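Local coordinates for protein 5-Carboxyvanillate Decarboxylase (PDB 4QRN) that probably removes a carboxyl group from 5-carboxyvanillate as a manganese-dependent decarboxylase of the amidohydrolase family, at residues A[326-331]-A[356-361]; A[294-297]-A[303-306]; A[132-137]-A[165-170]. All blocks are in the same frame, centred on the assembly; numbering follows the deposited sequence.

Interaction 1. Residues A[326-331]-A[356-361]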
ATOM      1  N   MET A 326       9.760  10.713  -9.166  1.00 12.80           N
ATOM      2  CA  MET A 326       8.970  10.986 -10.374  1.00 14.19           C
ATOM      3  C   MET A 326       9.573  12.114 -11.204  1.00 11.74           C
ATOM      4  O   MET A 326       9.289  12.203 -12.399  1.00 12.55           O
ATOM      5  CB  MET A 326       7.557  11.481 -10.013  1.00 16.33           C
ATOM      6  CG  MET A 326       6.728  10.732  -9.025  1.00 19.95           C
ATOM      7  SD  MET A 326       5.762   9.443  -9.703  1.00 19.15           S
ATOM      8  CE  MET A 326       4.943  10.157 -11.126  1.00 17.99           C
ATOM      9  N   GLY A 327      10.308  13.015 -10.549  1.00 10.13           N
ATOM     10  CA  GLY A 327      10.664  14.307 -11.116  1.00  9.60           C
ATOM     11  C   GLY A 327       9.764  15.403 -10.560  1.00  8.72           C
ATOM     12  O   GLY A 327       8.538  15.239 -10.449  1.00  9.30           O
ATOM     13  N   GLU A 328      10.359  16.554 -10.255  1.00  8.68           N
ATOM     14  CA  GLU A 328       9.577  17.639  -9.672  1.00  8.93           C
ATOM     15  C   GLU A 328       8.530  18.221 -10.618  1.00  8.33           C
ATOM     16  O   GLU A 328       7.615  18.891 -10.148  1.00  9.11           O
ATOM     17  CB  GLU A 328      10.474  18.740  -9.146  1.00 10.84           C
ATOM     18  CG  GLU A 328      11.180  19.488 -10.226  1.00 12.45           C
ATOM     19  CD  GLU A 328      11.940  20.691  -9.708  1.00 14.00           C
ATOM     20  OE1 GLU A 328      12.189  20.768  -8.486  1.00 15.31           O
ATOM     21  OE2 GLU A 328      12.289  21.576 -10.514  1.00 15.57           O
ATOM     22  N   ASP A 329       8.625  17.952 -11.915  1.00  8.18           N
ATOM     23  CA  ASP A 329       7.609  18.406 -12.852  1.00  8.65           C
ATOM     24  C   ASP A 329       6.354  17.549 -12.822  1.00  7.67           C
ATOM     25  O   ASP A 329       5.394  17.893 -13.509  1.00  8.90           O
ATOM     26  CB  ASP A 329       8.125  18.379 -14.304  1.00 11.65           C
ATOM     27  CG  ASP A 329       9.199  19.377 -14.601  1.00 15.97           C
ATOM     28  OD1 ASP A 329       9.524  20.214 -13.746  1.00 15.22           O
ATOM     29  OD2 ASP A 329       9.699  19.324 -15.749  1.00 19.31           O
ATOM     30  N   ARG A 330       6.364  16.435 -12.081  1.00  7.09           N
ATOM     31  CA  ARG A 330       5.311  15.430 -12.206  1.00  7.05           C
ATOM     32  C   ARG A 330       4.511  15.264 -10.919  1.00  7.26           C
ATOM     33  O   ARG A 330       3.734  14.315 -10.804  1.00  8.18           O
ATOM     34  CB  ARG A 330       5.893  14.096 -12.676  1.00  8.14           C
ATOM     35  CG  ARG A 330       6.606  14.222 -14.011  1.00  8.84           C
ATOM     36  CD  ARG A 330       6.959  12.859 -14.601  1.00  8.95           C
ATOM     37  NE  ARG A 330       5.795  12.140 -15.116  1.00  8.80           N
ATOM     38  CZ  ARG A 330       5.239  12.348 -16.305  1.00  8.57           C
ATOM     39  NH1 ARG A 330       5.735  13.268 -17.126  1.00 10.06           N
ATOM     40  NH2 ARG A 330       4.193  11.642 -16.679  1.00  8.84           N
ATOM     41  N   VAL A 331       4.671  16.199  -9.978  1.00  6.71           N
ATOM     42  CA  VAL A 331       4.010  16.157  -8.673  1.00  6.66           C
ATOM     43  C   VAL A 331       3.295  17.490  -8.463  1.00  6.27           C
ATOM     44  O   VAL A 331       3.920  18.556  -8.551  1.00  6.71           O
ATOM     45  CB  VAL A 331       5.030  15.895  -7.542  1.00  7.70           C
ATOM     46  CG1 VAL A 331       4.346  15.874  -6.186  1.00  8.66           C
ATOM     47  CG2 VAL A 331       5.801  14.609  -7.817  1.00  8.62           C
ATOM     48  N   ALA A 356      11.788  28.367  -4.445  1.00  9.79           N
ATOM     49  CA  ALA A 356      10.659  29.076  -5.035  1.00  9.70           C
ATOM     50  C   ALA A 356      10.268  28.472  -6.375  1.00  8.69           C
ATOM     51  O   ALA A 356       9.087  28.324  -6.688  1.00  8.53           O
ATOM     52  CB  ALA A 356      10.995  30.570  -5.175  1.00 11.09           C
ATOM     53  N   GLN A 357      11.255  28.106  -7.172  1.00  9.06           N
ATOM     54  CA  GLN A 357      10.964  27.567  -8.478  1.00 10.08           C
ATOM     55  C   GLN A 357      10.226  26.222  -8.362  1.00  8.86           C
ATOM     56  O   GLN A 357       9.245  25.967  -9.089  1.00  8.98           O
ATOM     57  CB  GLN A 357      12.272  27.402  -9.261  1.00 13.64           C
ATOM     58  CG  GLN A 357      12.914  28.743  -9.629  1.00 18.62           C
ATOM     59  CD  GLN A 357      13.784  29.425  -8.510  1.00 21.98           C
ATOM     60  OE1 GLN A 357      13.983  28.909  -7.380  1.00 20.85           O
ATOM     61  NE2 GLN A 357      14.302  30.606  -8.846  1.00 24.90           N
ATOM     62  N   THR A 358      10.689  25.343  -7.473  1.00  8.41           N
ATOM     63  CA  THR A 358      10.038  24.055  -7.299  1.00  8.88           C
ATOM     64  C   THR A 358       8.647  24.222  -6.694  1.00  7.56           C
ATOM     65  O   THR A 358       7.696  23.529  -7.091  1.00  7.76           O
ATOM     66  CB  THR A 358      10.917  23.168  -6.415  1.00 10.19           C
ATOM     67  OG1 THR A 358      12.187  22.969  -7.057  1.00 11.39           O
ATOM     68  CG2 THR A 358      10.233  21.808  -6.125  1.00 11.03           C
ATOM     69  N   LYS A 359       8.532  25.116  -5.714  1.00  7.43           N
ATOM     70  CA  LYS A 359       7.250  25.336  -5.064  1.00  7.24           C
ATOM     71  C   LYS A 359       6.203  25.847  -6.065  1.00  7.24           C
ATOM     72  O   LYS A 359       5.027  25.467  -5.996  1.00  7.68           O
ATOM     73  CB  LYS A 359       7.445  26.255  -3.853  1.00  7.85           C
ATOM     74  CG  LYS A 359       6.242  26.393  -2.933  1.00  8.01           C
ATOM     75  CD  LYS A 359       6.575  27.160  -1.670  1.00  8.14           C
ATOM     76  CE  LYS A 359       7.402  26.360  -0.676  1.00  8.77           C
ATOM     77  NZ  LYS A 359       8.015  27.266   0.355  1.00  7.83           N
ATOM     78  N   LYS A 360       6.617  26.723  -6.982  1.00  7.53           N
ATOM     79  CA  LYS A 360       5.703  27.221  -8.011  1.00  7.66           C
ATOM     80  C   LYS A 360       5.275  26.118  -8.984  1.00  7.03           C
ATOM     81  O   LYS A 360       4.119  26.096  -9.416  1.00  7.25           O
ATOM     82  CB  LYS A 360       6.323  28.422  -8.748  1.00  8.33           C
ATOM     83  CG  LYS A 360       5.463  28.941  -9.864  1.00  9.57           C
ATOM     84  CD  LYS A 360       6.033  30.216 -10.461  1.00 11.21           C
ATOM     85  CE  LYS A 360       5.052  30.829 -11.456  1.00 13.50           C
ATOM     86  NZ  LYS A 360       5.605  32.073 -12.102  1.00 16.17           N
ATOM     87  N   LYS A 361       6.178  25.206  -9.334  1.00  7.12           N
ATOM     88  CA  LYS A 361       5.777  24.041 -10.130  1.00  6.91           C
ATOM     89  C   LYS A 361       4.714  23.222  -9.384  1.00  6.68           C
ATOM     90  O   LYS A 361       3.695  22.846  -9.956  1.00  6.65           O
ATOM     91  CB  LYS A 361       6.980  23.150 -10.430  1.00  7.62           C
ATOM     92  CG  LYS A 361       7.973  23.778 -11.397  1.00  9.10           C
ATOM     93  CD  LYS A 361       9.133  22.802 -11.636  1.00 10.36           C
ATOM     94  CE  LYS A 361      10.143  23.347 -12.624  1.00 12.66           C
ATOM     95  NZ  LYS A 361      11.157  22.289 -12.964  1.00 14.35           N
TER
HETATM   96  O   HOH W   1      13.080  23.940  -9.914  1.00 29.38           O
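K361 reaches out from helix 356-370 and sets its single ammonium between two acids that are neighbours in sequence, E328 and D329, so that one cation serves two carboxylates. Its NZ lies 2.8 Å from E328 OE2 and 2.8 Å from D329 OD1, both as salt bridges. The two oxygens are used differently: D329 OD1 offers its syn lone pair, whereas E328 OE2 is met on its anti side, 20° out of the carboxylate plane. Lysine suits the place because its fully extended chain spans the gap and its ammonium can donate in more than one direction. The other oxygen of E328 is engaged too, since T358 OG1 donates to E328 OE1 over 2.6 Å on the syn side, tilted well out of the carboxylate plane. E328 CG sits between the backbone N and the carbonyl carbon (chi1 69°), and the straight chain beyond it carries the carboxylate across to the helix. A water bridges the same pair, donating to E328 OE2 at 2.6 Å and to T358 OG1 at 3.1 Å. With both oxygens held, the carboxylate has little freedom to rotate, and the shared cation probably eases repulsion between the acids. This surface network ties the turn between helix 316-326 and strand 331-332, one of the parallel strands of the amidohydrolase barrel, to helix 356-370, whose N366 and W370 also bond to the turn's backbone.

Interaction 2. Residues A[294-297]-A[303-306]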
ATOM      1  N   LEU A 294       7.437  -5.698 -20.978  1.00 12.00           N
ATOM      2  CA  LEU A 294       7.090  -4.310 -21.243  1.00 11.34           C
ATOM      3  C   LEU A 294       8.274  -3.606 -21.862  1.00 11.43           C
ATOM      4  O   LEU A 294       9.416  -4.021 -21.686  1.00 12.58           O
ATOM      5  CB  LEU A 294       6.736  -3.609 -19.930  1.00 11.16           C
ATOM      6  CG  LEU A 294       5.595  -4.225 -19.122  1.00 11.73           C
ATOM      7  CD1 LEU A 294       5.391  -3.480 -17.809  1.00 12.39           C
ATOM      8  CD2 LEU A 294       4.307  -4.239 -19.920  1.00 12.72           C
ATOM      9  N   LYS A 295       8.005  -2.527 -22.581  1.00 11.25           N
ATOM     10  CA  LYS A 295       9.088  -1.796 -23.239  1.00 12.16           C
ATOM     11  C   LYS A 295       9.908  -0.951 -22.274  1.00 11.32           C
ATOM     12  O   LYS A 295      11.072  -0.684 -22.553  1.00 13.98           O
ATOM     13  CB  LYS A 295       8.566  -0.916 -24.370  1.00 13.89           C
ATOM     14  CG  LYS A 295       7.995  -1.692 -25.543  1.00 16.62           C
ATOM     15  CD  LYS A 295       7.513  -0.749 -26.635  1.00 20.39           C
ATOM     16  CE  LYS A 295       6.919  -1.530 -27.787  1.00 23.22           C
ATOM     17  NZ  LYS A 295       6.234  -0.652 -28.771  1.00 24.31           N
ATOM     18  N   LYS A 296       9.307  -0.544 -21.159  1.00 10.65           N
ATOM     19  CA  LYS A 296      10.018   0.232 -20.133  1.00 10.66           C
ATOM     20  C   LYS A 296       9.897  -0.488 -18.800  1.00  9.60           C
ATOM     21  O   LYS A 296       9.073  -1.394 -18.633  1.00  9.58           O
ATOM     22  CB  LYS A 296       9.450   1.653 -19.962  1.00 11.57           C
ATOM     23  CG  LYS A 296       9.411   2.452 -21.240  1.00 13.24           C
ATOM     24  CD  LYS A 296       8.973   3.895 -20.992  1.00 14.56           C
ATOM     25  CE  LYS A 296       9.123   4.724 -22.257  1.00 16.43           C
ATOM     26  NZ  LYS A 296       8.880   6.143 -21.974  1.00 16.38           N
ATOM     27  N   THR A 297      10.731  -0.091 -17.854  1.00  9.70           N
ATOM     28  CA  THR A 297      10.536  -0.462 -16.459  1.00  9.81           C
ATOM     29  C   THR A 297       9.355   0.306 -15.880  1.00  9.38           C
ATOM     30  O   THR A 297       8.898   1.311 -16.438  1.00  9.32           O
ATOM     31  CB  THR A 297      11.785  -0.132 -15.632  1.00 10.60           C
ATOM     32  OG1 THR A 297      12.004   1.280 -15.709  1.00 10.67           O
ATOM     33  CG2 THR A 297      13.012  -0.882 -16.160  1.00 12.47           C
ATOM     34  N   LYS A 303       8.023   7.958 -14.854  1.00 10.20           N
ATOM     35  CA  LYS A 303       8.660   9.187 -15.287  1.00 11.10           C
ATOM     36  C   LYS A 303       8.096   9.737 -16.597  1.00 10.67           C
ATOM     37  O   LYS A 303       8.297  10.909 -16.880  1.00 12.36           O
ATOM     38  CB  LYS A 303      10.164   8.979 -15.396  1.00 14.44           C
ATOM     39  CG  LYS A 303      10.835   8.789 -14.037  1.00 19.51           C
ATOM     40  CD  LYS A 303      12.326   8.590 -14.197  1.00 25.43           C
ATOM     41  CE  LYS A 303      13.054   8.625 -12.868  1.00 30.82           C
ATOM     42  NZ  LYS A 303      14.525   8.526 -13.072  1.00 33.92           N
ATOM     43  N   SER A 304       7.397   8.925 -17.387  1.00 10.26           N
ATOM     44  CA  SER A 304       6.880   9.387 -18.683  1.00 10.90           C
ATOM     45  C   SER A 304       5.364   9.420 -18.809  1.00  8.91           C
ATOM     46  O   SER A 304       4.865  10.151 -19.672  1.00 10.29           O
ATOM     47  CB  SER A 304       7.434   8.542 -19.809  1.00 12.94           C
ATOM     48  OG  SER A 304       7.090   7.194 -19.654  1.00 14.20           O
ATOM     49  N   ASN A 305       4.645   8.645 -18.004  1.00  8.24           N
ATOM     50  CA  ASN A 305       3.203   8.472 -18.211  1.00  8.22           C
ATOM     51  C   ASN A 305       2.343   8.610 -16.973  1.00  7.41           C
ATOM     52  O   ASN A 305       1.127   8.648 -17.116  1.00  8.67           O
ATOM     53  CB  ASN A 305       2.901   7.110 -18.841  1.00  8.82           C
ATOM     54  CG  ASN A 305       3.477   6.973 -20.222  1.00  9.78           C
ATOM     55  OD1 ASN A 305       4.599   6.475 -20.407  1.00 11.33           O
ATOM     56  ND2 ASN A 305       2.724   7.418 -21.211  1.00  9.78           N
ATOM     57  N   VAL A 306       2.922   8.693 -15.782  1.00  7.07           N
ATOM     58  CA  VAL A 306       2.143   8.824 -14.557  1.00  7.61           C
ATOM     59  C   VAL A 306       2.425  10.169 -13.915  1.00  6.90           C
ATOM     60  O   VAL A 306       3.541  10.676 -13.966  1.00  7.69           O
ATOM     61  CB  VAL A 306       2.449   7.663 -13.588  1.00  7.63           C
ATOM     62  CG1 VAL A 306       1.645   7.795 -12.289  1.00  8.51           C
ATOM     63  CG2 VAL A 306       2.151   6.325 -14.279  1.00  8.70           C
TER
HETATM   64  O   HOH W   2       6.093   6.244 -22.647  1.00 24.34           O
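A single lysine-to-serine hydrogen bond at the protein surface joins the loop leading into helix 298-304 to that helix's last turn, bridging the two ends of one short helix. T297 is the N-cap residue, its OG1 accepting from the backbone N of G300, and N305 is the first residue to leave helical geometry at the other end. K296, just ahead of the cap, sends its extended side chain alongside the helix until NZ donates to S304 OG at 3.1 Å. A long side chain suits this span, for the closest alpha carbons, those of K296 and S304, are 9.8 Å apart. Serine fits the receiving end because its short hydroxyl stays close to the backbone: with OG between the backbone N and the carbonyl carbon (chi1 59°), it also hydrogen-bonds to G300 O one turn earlier. Replacing this serine by alanine removes the hydroxyl and would probably leave the K296 ammonium without its direct hold on the helix end. N305, whose ND2 bonds to the carbonyls of P255 and L257, supplies a second, water-mediated link: a water accepts from K296 NZ at 2.9 Å and donates to N305 OD1 at 2.7 Å.

Interaction 3. Residues A[132-137]-A[165-170]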
ATOM      1  N   ALA A 132     -24.803  15.348 -14.352  1.00  8.90           N
ATOM      2  CA  ALA A 132     -23.728  15.814 -13.484  1.00  8.94           C
ATOM      3  C   ALA A 132     -22.695  16.587 -14.301  1.00  8.48           C
ATOM      4  O   ALA A 132     -22.160  17.588 -13.833  1.00  9.14           O
ATOM      5  CB  ALA A 132     -23.053  14.638 -12.772  1.00 10.02           C
ATOM      6  N   ASN A 133     -22.391  16.108 -15.509  1.00  8.42           N
ATOM      7  CA  ASN A 133     -21.444  16.800 -16.360  1.00  8.75           C
ATOM      8  C   ASN A 133     -21.987  18.167 -16.773  1.00  8.61           C
ATOM      9  O   ASN A 133     -21.261  19.167 -16.766  1.00  8.55           O
ATOM     10  CB  ASN A 133     -21.111  15.932 -17.570  1.00  8.55           C
ATOM     11  CG  ASN A 133     -20.169  14.794 -17.216  1.00  8.32           C
ATOM     12  OD1 ASN A 133     -19.425  14.877 -16.233  1.00  8.57           O
ATOM     13  ND2 ASN A 133     -20.175  13.753 -18.017  1.00  8.80           N
ATOM     14  N   ASP A 134     -23.269  18.243 -17.142  1.00  9.05           N
ATOM     15  CA  ASP A 134     -23.837  19.520 -17.502  1.00  9.86           C
ATOM     16  C   ASP A 134     -23.869  20.481 -16.298  1.00  9.67           C
ATOM     17  O   ASP A 134     -23.624  21.679 -16.458  1.00 10.27           O
ATOM     18  CB  ASP A 134     -25.248  19.324 -18.065  1.00 10.61           C
ATOM     19  CG  ASP A 134     -25.256  18.676 -19.436  1.00 11.94           C
ATOM     20  OD1 ASP A 134     -24.197  18.641 -20.102  1.00 13.33           O
ATOM     21  OD2 ASP A 134     -26.341  18.216 -19.856  1.00 13.99           O
ATOM     22  N   THR A 135     -24.188  19.969 -15.112  1.00  9.94           N
ATOM     23  CA  THR A 135     -24.194  20.785 -13.909  1.00  9.83           C
ATOM     24  C   THR A 135     -22.800  21.357 -13.631  1.00  9.69           C
ATOM     25  O   THR A 135     -22.646  22.547 -13.337  1.00 10.07           O
ATOM     26  CB  THR A 135     -24.704  19.949 -12.738  1.00 10.81           C
ATOM     27  OG1 THR A 135     -26.083  19.642 -12.969  1.00 12.42           O
ATOM     28  CG2 THR A 135     -24.538  20.681 -11.397  1.00 11.94           C
ATOM     29  N   LEU A 136     -21.785  20.511 -13.746  1.00  9.11           N
ATOM     30  CA  LEU A 136     -20.404  20.966 -13.561  1.00  9.17           C
ATOM     31  C   LEU A 136     -20.032  22.010 -14.611  1.00  9.17           C
ATOM     32  O   LEU A 136     -19.416  23.037 -14.292  1.00  9.28           O
ATOM     33  CB  LEU A 136     -19.474  19.767 -13.640  1.00  9.13           C
ATOM     34  CG  LEU A 136     -17.977  20.082 -13.536  1.00  9.56           C
ATOM     35  CD1 LEU A 136     -17.641  20.860 -12.263  1.00 10.24           C
ATOM     36  CD2 LEU A 136     -17.192  18.796 -13.632  1.00 10.08           C
ATOM     37  N   ALA A 137     -20.378  21.757 -15.871  1.00  9.01           N
ATOM     38  CA  ALA A 137     -20.041  22.696 -16.936  1.00  9.86           C
ATOM     39  C   ALA A 137     -20.699  24.053 -16.673  1.00 10.06           C
ATOM     40  O   ALA A 137     -20.079  25.106 -16.917  1.00 10.37           O
ATOM     41  CB  ALA A 137     -20.477  22.146 -18.272  1.00 11.39           C
ATOM     42  N   ILE A 165     -16.358  11.562 -23.221  1.00  9.12           N
ATOM     43  CA  ILE A 165     -15.024  12.146 -23.175  1.00  8.96           C
ATOM     44  C   ILE A 165     -14.911  13.215 -24.275  1.00  8.87           C
ATOM     45  O   ILE A 165     -14.448  14.334 -24.027  1.00  9.13           O
ATOM     46  CB  ILE A 165     -13.975  11.045 -23.346  1.00  9.13           C
ATOM     47  CG1 ILE A 165     -13.922  10.190 -22.069  1.00  9.52           C
ATOM     48  CG2 ILE A 165     -12.594  11.628 -23.678  1.00 10.27           C
ATOM     49  CD1 ILE A 165     -13.245   8.854 -22.268  1.00 10.07           C
ATOM     50  N   HIS A 166     -15.360  12.889 -25.483  1.00  9.15           N
ATOM     51  CA  HIS A 166     -15.354  13.871 -26.558  1.00  9.18           C
ATOM     52  C   HIS A 166     -16.268  15.047 -26.275  1.00  9.37           C
ATOM     53  O   HIS A 166     -15.890  16.188 -26.513  1.00 10.40           O
ATOM     54  CB  HIS A 166     -15.708  13.180 -27.870  1.00 10.41           C
ATOM     55  CG  HIS A 166     -14.521  12.530 -28.502  1.00 11.32           C
ATOM     56  ND1 HIS A 166     -13.607  13.244 -29.256  1.00 12.82           N
ATOM     57  CD2 HIS A 166     -14.089  11.245 -28.494  1.00 12.42           C
ATOM     58  CE1 HIS A 166     -12.662  12.426 -29.679  1.00 12.87           C
ATOM     59  NE2 HIS A 166     -12.927  11.209 -29.230  1.00 12.39           N
ATOM     60  N   ARG A 167     -17.467  14.791 -25.763  1.00  9.53           N
ATOM     61  CA  ARG A 167     -18.395  15.883 -25.487  1.00  9.79           C
ATOM     62  C   ARG A 167     -17.816  16.812 -24.422  1.00  9.50           C
ATOM     63  O   ARG A 167     -17.894  18.031 -24.535  1.00 10.07           O
ATOM     64  CB  ARG A 167     -19.756  15.345 -25.060  1.00 10.71           C
ATOM     65  CG  ARG A 167     -20.810  16.429 -24.989  1.00 11.07           C
ATOM     66  CD  ARG A 167     -22.173  15.877 -24.610  1.00 11.60           C
ATOM     67  NE  ARG A 167     -22.314  15.558 -23.186  1.00 11.29           N
ATOM     68  CZ  ARG A 167     -22.865  16.356 -22.265  1.00 11.06           C
ATOM     69  NH1 ARG A 167     -22.969  15.924 -21.020  1.00 10.95           N
ATOM     70  NH2 ARG A 167     -23.286  17.587 -22.577  1.00 11.59           N
ATOM     71  N   GLY A 168     -17.220  16.236 -23.382  1.00 10.01           N
ATOM     72  CA  GLY A 168     -16.634  17.047 -22.331  1.00 10.43           C
ATOM     73  C   GLY A 168     -15.510  17.928 -22.844  1.00 10.30           C
ATOM     74  O   GLY A 168     -15.421  19.103 -22.511  1.00 10.84           O
ATOM     75  N   ALA A 169     -14.662  17.375 -23.696  1.00 10.46           N
ATOM     76  CA  ALA A 169     -13.524  18.130 -24.206  1.00 11.75           C
ATOM     77  C   ALA A 169     -13.966  19.200 -25.202  1.00 12.68           C
ATOM     78  O   ALA A 169     -13.456  20.314 -25.178  1.00 14.22           O
ATOM     79  CB  ALA A 169     -12.515  17.175 -24.838  1.00 12.53           C
ATOM     80  N   ARG A 170     -14.899  18.866 -26.083  1.00 13.34           N
ATOM     81  CA  ARG A 170     -15.268  19.754 -27.184  1.00 19.23           C
ATOM     82  C   ARG A 170     -16.347  20.770 -26.837  1.00 15.74           C
ATOM     83  O   ARG A 170     -16.284  21.919 -27.290  1.00 16.76           O
ATOM     84  CB  ARG A 170     -15.732  18.894 -28.365  1.00 30.88           C
ATOM     85  CG  ARG A 170     -16.281  19.663 -29.567  1.00 42.55           C
ATOM     86  CD  ARG A 170     -16.838  18.714 -30.629  1.00 53.48           C
ATOM     87  NE  ARG A 170     -17.858  17.815 -30.082  1.00 62.03           N
ATOM     88  CZ  ARG A 170     -17.717  16.501 -29.916  1.00 67.99           C
ATOM     89  NH1 ARG A 170     -18.718  15.796 -29.404  1.00 70.33           N
ATOM     90  NH2 ARG A 170     -16.597  15.878 -30.262  1.00 70.90           N
TER
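D134 OD1 is gripped by both terminal nitrogens of R167, which approach it end-on. The NH2 bond to D134 OD1 is the shorter and straighter, 2.8 Å with an N-H...O angle of 155°, and uses the syn lone pair; NH1 reaches the same D134 OD1 at 3.1 Å and a more bent 139°, from above the carboxylate plane. The oxygen lies in the guanidinium plane, at its edge, yet the two flat groups stand nearly perpendicular, 88° apart, so this is not the side-by-side pairing of two oxygens with two nitrogens. R167 leaves its helix with CG anti to the backbone N, and a bend at chi3 turns the guanidinium toward D134. Arginine suits the gap between helices 122-142 and 158-170 because it combines length with several donors. Beside the salt bridge, N133 CB packs 3.9 Å from R167 NH1, while N133 ND2 bonds to E164 OE2 and T152 O. E164 OE2 also forms a salt bridge with R167 NH1. The guanidinium thus has an acid on each of the two helices, D134 and E164, and their combined negative charge probably stabilises its positive form and limits its swing.

Along the chain the contacts follow in series: interaction 3 comes first, then interaction 2, then interaction 1. Interactions 1 and 2 are neighbours, with centres about 20 Å apart, and they touch where R330 NE probably hydrogen-bonds to V306 O, at 2.9 Å. That link runs between the residue just before strand 331-332 and the first residue of strand 306-309, neighbouring parallel strands of the (beta/alpha)8 barrel expected of this family. Interaction 3 lies apart, its centre about 29 Å from interaction 1 and 30 Å from interaction 2, and joins helices that flank strand 147-149 in sequence. All three lie away from the manganese and ligand site, fastening peripheral helices and loops of the amidohydrolase fold.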